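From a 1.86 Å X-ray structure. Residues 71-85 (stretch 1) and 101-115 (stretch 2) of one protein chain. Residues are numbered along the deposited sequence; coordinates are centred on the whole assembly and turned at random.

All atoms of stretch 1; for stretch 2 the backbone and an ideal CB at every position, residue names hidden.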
# COMPACT_ATOMS: atom_id res chain seq x y z
N SER A 71 -4.85 2.11 18.52
CA SER A 71 -5.31 2.71 17.27
C SER A 71 -4.52 2.28 16.04
O SER A 71 -3.30 2.39 16.00
CB SER A 71 -5.27 4.24 17.37
OG SER A 71 -5.61 4.84 16.13
N PRO A 72 -5.24 1.79 15.04
CA PRO A 72 -4.63 1.44 13.75
C PRO A 72 -4.15 2.68 13.00
O PRO A 72 -3.40 2.53 12.04
CB PRO A 72 -5.79 0.79 12.99
CG PRO A 72 -6.80 0.45 14.02
CD PRO A 72 -6.69 1.54 15.05
N MET A 73 -4.56 3.87 13.42
CA MET A 73 -4.14 5.10 12.74
C MET A 73 -2.94 5.83 13.37
O MET A 73 -2.49 6.85 12.85
CB MET A 73 -5.31 6.07 12.56
CG MET A 73 -6.47 5.52 11.72
SD MET A 73 -6.01 5.15 10.02
CE MET A 73 -5.76 6.83 9.38
N ALA A 74 -2.43 5.34 14.51
CA ALA A 74 -1.25 5.97 15.12
C ALA A 74 -0.11 5.94 14.11
O ALA A 74 0.13 4.91 13.46
CB ALA A 74 -0.84 5.25 16.40
N LEU A 75 0.61 7.05 13.97
CA LEU A 75 1.67 7.15 12.97
C LEU A 75 3.05 6.84 13.53
O LEU A 75 3.37 7.23 14.64
CB LEU A 75 1.70 8.56 12.38
CG LEU A 75 0.37 9.03 11.79
CD1 LEU A 75 0.53 10.42 11.17
CD2 LEU A 75 -0.12 8.01 10.77
N ASP A 76 3.87 6.15 12.74
CA ASP A 76 5.27 5.94 13.13
C ASP A 76 6.17 7.09 12.63
O ASP A 76 5.66 8.13 12.20
CB ASP A 76 5.78 4.56 12.69
CG ASP A 76 6.11 4.49 11.22
OD1 ASP A 76 6.01 5.51 10.51
OD2 ASP A 76 6.51 3.42 10.70
N ARG A 77 7.48 6.90 12.72
CA ARG A 77 8.45 7.96 12.39
C ARG A 77 8.31 8.49 10.96
O ARG A 77 8.58 9.67 10.68
CB ARG A 77 9.87 7.46 12.64
CG ARG A 77 10.96 8.48 12.42
CD ARG A 77 12.36 7.87 12.35
NE ARG A 77 13.41 8.88 12.23
CZ ARG A 77 13.64 9.80 13.15
NH1 ARG A 77 12.90 9.83 14.25
NH2 ARG A 77 14.60 10.70 12.97
N HIS A 78 7.88 7.62 10.05
CA HIS A 78 7.72 7.98 8.66
C HIS A 78 6.25 8.16 8.29
O HIS A 78 5.90 8.18 7.11
CB HIS A 78 8.40 6.93 7.78
CG HIS A 78 9.84 6.72 8.12
ND1 HIS A 78 10.29 5.62 8.81
CD2 HIS A 78 10.92 7.50 7.91
CE1 HIS A 78 11.59 5.71 8.99
NE2 HIS A 78 12.00 6.85 8.45
N GLY A 79 5.41 8.30 9.30
CA GLY A 79 3.99 8.53 9.07
C GLY A 79 3.24 7.29 8.60
O GLY A 79 2.16 7.40 8.01
N GLN A 80 3.81 6.12 8.84
CA GLN A 80 3.16 4.85 8.48
C GLN A 80 2.11 4.46 9.50
O GLN A 80 2.35 4.53 10.70
CB GLN A 80 4.19 3.71 8.40
CG GLN A 80 5.35 3.94 7.43
CD GLN A 80 5.01 3.54 6.00
OE1 GLN A 80 5.51 2.53 5.50
NE2 GLN A 80 4.16 4.32 5.36
N THR A 81 0.94 4.04 9.01
CA THR A 81 -0.07 3.44 9.89
C THR A 81 0.24 1.96 9.98
O THR A 81 1.13 1.47 9.29
CB THR A 81 -1.51 3.61 9.32
OG1 THR A 81 -1.61 2.96 8.04
CG2 THR A 81 -1.83 5.10 9.02
N ALA A 82 -0.50 1.24 10.82
CA ALA A 82 -0.35 -0.20 10.93
C ALA A 82 -0.50 -0.87 9.56
O ALA A 82 0.25 -1.80 9.21
CB ALA A 82 -1.36 -0.75 11.90
N ALA A 83 -1.47 -0.40 8.78
CA ALA A 83 -1.72 -0.95 7.45
C ALA A 83 -0.54 -0.78 6.51
O ALA A 83 -0.20 -1.70 5.76
CB ALA A 83 -2.99 -0.35 6.85
N HIS A 84 0.08 0.41 6.53
CA HIS A 84 1.25 0.69 5.70
C HIS A 84 2.36 -0.30 6.06
O HIS A 84 3.05 -0.82 5.19
CB HIS A 84 1.81 2.11 5.95
CG HIS A 84 0.98 3.23 5.41
ND1 HIS A 84 1.06 3.66 4.09
CD2 HIS A 84 0.14 4.09 6.02
CE1 HIS A 84 0.26 4.70 3.92
NE2 HIS A 84 -0.31 4.98 5.07
N LEU A 85 2.57 -0.50 7.35
CA LEU A 85 3.65 -1.37 7.82
C LEU A 85 3.41 -2.82 7.45
O LEU A 85 4.36 -3.54 7.10
CB LEU A 85 3.87 -1.22 9.33
CG LEU A 85 4.44 0.12 9.80
CD1 LEU A 85 4.49 0.16 11.31
CD2 LEU A 85 5.84 0.34 9.20
N UNK A 101 -9.99 -6.78 13.05
CA UNK A 101 -10.11 -6.39 14.46
C UNK A 101 -10.52 -4.94 14.70
O UNK A 101 -11.08 -4.62 15.75
CB UNK A 101 -8.77 -6.64 15.16
N UNK A 102 -10.24 -4.07 13.74
CA UNK A 102 -10.53 -2.65 13.92
C UNK A 102 -12.03 -2.38 14.04
O UNK A 102 -12.84 -2.99 13.35
CB UNK A 102 -9.95 -1.85 12.75
N UNK A 103 -12.38 -1.46 14.93
CA UNK A 103 -13.77 -1.05 15.07
C UNK A 103 -14.21 -0.29 13.82
O UNK A 103 -13.42 0.42 13.20
CB UNK A 103 -13.96 -0.19 16.32
N UNK A 104 -15.47 -0.46 13.43
CA UNK A 104 -15.99 0.21 12.24
C UNK A 104 -15.77 1.72 12.34
O UNK A 104 -16.03 2.31 13.38
CB UNK A 104 -17.48 -0.10 12.06
N UNK A 105 -15.27 2.32 11.26
CA UNK A 105 -15.03 3.75 11.22
C UNK A 105 -13.75 4.25 11.90
O UNK A 105 -13.59 5.46 12.09
CB UNK A 105 -16.23 4.45 11.86
N UNK A 106 -12.85 3.35 12.27
CA UNK A 106 -11.61 3.79 12.91
C UNK A 106 -10.38 3.63 12.00
O UNK A 106 -9.35 4.23 12.24
CB UNK A 106 -11.40 3.00 14.21
N UNK A 107 -10.49 2.80 10.97
CA UNK A 107 -9.36 2.55 10.08
C UNK A 107 -9.64 3.10 8.68
O UNK A 107 -10.66 2.79 8.09
CB UNK A 107 -9.06 1.05 10.01
N UNK A 108 -8.72 3.91 8.16
CA UNK A 108 -8.91 4.56 6.86
C UNK A 108 -7.81 4.12 5.91
O UNK A 108 -6.64 4.46 6.11
CB UNK A 108 -8.92 6.08 7.00
N UNK A 109 -8.16 3.37 4.88
CA UNK A 109 -7.14 2.87 3.95
C UNK A 109 -6.63 3.93 3.00
O UNK A 109 -5.71 3.69 2.21
CB UNK A 109 -7.70 1.70 3.14
N UNK A 110 -7.21 5.12 3.06
CA UNK A 110 -6.73 6.21 2.21
C UNK A 110 -5.64 7.04 2.91
O UNK A 110 -5.16 8.03 2.36
CB UNK A 110 -7.90 7.11 1.81
N UNK A 111 -5.23 6.59 4.09
CA UNK A 111 -4.16 7.25 4.84
C UNK A 111 -2.89 7.44 3.99
O UNK A 111 -2.46 6.52 3.30
CB UNK A 111 -3.83 6.44 6.09
N UNK A 112 -2.29 8.62 4.08
CA UNK A 112 -1.06 8.91 3.33
C UNK A 112 0.13 9.04 4.28
O UNK A 112 0.06 9.79 5.26
CB UNK A 112 -1.22 10.19 2.51
N UNK A 113 1.22 8.30 4.01
CA UNK A 113 2.42 8.45 4.83
C UNK A 113 3.14 9.74 4.47
O UNK A 113 2.72 10.45 3.55
CB UNK A 113 3.35 7.25 4.65
N UNK A 114 4.22 10.05 5.18
CA UNK A 114 4.88 11.34 4.97
C UNK A 114 5.39 11.50 3.54
O UNK A 114 5.43 12.62 3.02
CB UNK A 114 6.04 11.50 5.95
N UNK A 115 5.74 10.39 2.91
CA UNK A 115 6.14 10.41 1.50
C UNK A 115 4.94 10.67 0.59
O UNK A 115 5.10 11.11 -0.55
CB UNK A 115 6.81 9.09 1.12

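Positions 101, 103 and 104 have no atom of stretch 1 within 5.5 Å of the ideal CB, so the visible atoms barely restrict them; they are Ser101, Ala103 and Pro104. At 102 the CB points toward Pro72, with its CG 4.1 Å away. A small or apolar group would suit, and Ala102 lays its methyl against the proline ring.

Position 105 has phi 80°, which by itself favours glycine; Gly105 lies within a type II turn running from 103 to 106. The CB at 106 points sideways, 5.0 Å from Pro72 CD, leaving room for many side chains, polar ones included. Thr106 donates from OG1 to Ala103 O (2.8 Å), tying the turn together.

At 107 the CB is also sideways, 4.4 Å from Pro72 CB and 5.1 Å from Met73 SD, an apolar setting that invites an aliphatic chain. Leu107 brings CD1 to 3.8 Å from Pro72 CB. The CB at 108 sits 4.0 Å from Met73 CE, while the backbone enters a type I turn, where Asp, Asn, Ser or Thr are common. Asp108 OD1 accepts from the backbone N of 110 (3.0 Å), and Asp108 N makes a weak hydrogen bond to Met73 SD (3.5 Å).

Positions 109 and 110 direct their CBs away, so stretch 1 decides little. Still, a long apolar chain at 109 could return, and Leu109 does, placing CD2 4.2 Å from Ala83 CB; Glu110 makes no contact with stretch 1.

The CB at 111 points toward stretch 1 and is already crowded, 3.8 Å from both Thr81 CG2 and Met73 CE and 3.9 Å from His84 NE2. A small residue fits best, and Ala111 packs its methyl among these groups. Position 112 turns away and tolerates long polar chains, here Arg112.

At 113 the CB lies 3.6 Å from Gly79 O and near the amide end of Gln80, so a compact polar side chain such as Asn, Asp or Ser is plausible. Asn113 sets its CB over one face of the His84 ring, 4.2 Å from the centroid.

At 114 the CB points toward stretch 1, 3.5 Å from His78 O, beside Gly79, which has no side chain to stand in the way: a flat ring could cover it. Tyr114 does so, with Gly79 CA 3.6 Å from its ring centroid, while Tyr114 N donates to His78 O (3.2 Å). Position 115 is unconstrained by direct contact; Asp115 N donates to a water bound to His78 O.

Stretch 2 101-115: SAAPGTLDLEARNYD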
# COMPACT_ATOMS: atom_id res chain seq x y z
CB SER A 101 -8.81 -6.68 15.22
OG SER A 101 -8.37 -8.01 14.98
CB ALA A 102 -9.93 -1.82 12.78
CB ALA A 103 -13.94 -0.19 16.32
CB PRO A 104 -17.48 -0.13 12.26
CG PRO A 104 -17.55 -1.44 13.03
CD PRO A 104 -16.48 -1.32 14.08
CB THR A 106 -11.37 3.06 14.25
OG1 THR A 106 -11.09 1.68 14.01
CG2 THR A 106 -12.65 3.03 15.08
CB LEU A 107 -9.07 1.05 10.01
CG LEU A 107 -7.69 0.58 9.56
CD1 LEU A 107 -7.44 -0.87 9.97
CD2 LEU A 107 -7.52 0.74 8.06
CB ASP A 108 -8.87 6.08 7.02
CG ASP A 108 -9.42 6.83 5.81
OD1 ASP A 108 -9.47 6.26 4.69
OD2 ASP A 108 -9.84 8.00 5.90
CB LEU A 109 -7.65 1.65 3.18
CG LEU A 109 -7.90 0.38 4.02
CD1 LEU A 109 -8.60 -0.69 3.20
CD2 LEU A 109 -6.60 -0.16 4.63
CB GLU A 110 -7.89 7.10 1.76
CG GLU A 110 -8.84 6.38 0.82
CD GLU A 110 -8.13 5.37 -0.07
OE1 GLU A 110 -8.54 4.18 -0.05
OE2 GLU A 110 -7.18 5.74 -0.79
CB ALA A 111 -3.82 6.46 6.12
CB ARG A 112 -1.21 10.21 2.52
CG ARG A 112 -2.53 10.33 1.71
CD ARG A 112 -2.73 9.24 0.68
NE ARG A 112 -4.02 9.34 -0.03
CZ ARG A 112 -4.25 10.15 -1.06
NH1 ARG A 112 -3.29 10.96 -1.48
NH2 ARG A 112 -5.44 10.16 -1.65
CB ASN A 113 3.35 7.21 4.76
CG ASN A 113 3.91 6.96 3.35
OD1 ASN A 113 3.91 7.84 2.49
ND2 ASN A 113 4.41 5.75 3.13
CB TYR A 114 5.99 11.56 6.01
CG TYR A 114 5.48 11.79 7.42
CD1 TYR A 114 4.19 12.28 7.65
CD2 TYR A 114 6.27 11.51 8.52
CE1 TYR A 114 3.72 12.48 8.96
CE2 TYR A 114 5.82 11.70 9.81
CZ TYR A 114 4.55 12.19 10.03
OH TYR A 114 4.12 12.38 11.33
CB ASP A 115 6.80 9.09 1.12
CG ASP A 115 8.18 8.94 1.70
OD1 ASP A 115 8.90 9.96 1.77
OD2 ASP A 115 8.64 7.85 2.11
O HOH W 1 4.93 10.83 13.25
O HOH W 2 6.89 8.20 4.52
O HOH W 3 -0.75 8.12 7.34
O HOH W 4 -4.71 2.69 7.60
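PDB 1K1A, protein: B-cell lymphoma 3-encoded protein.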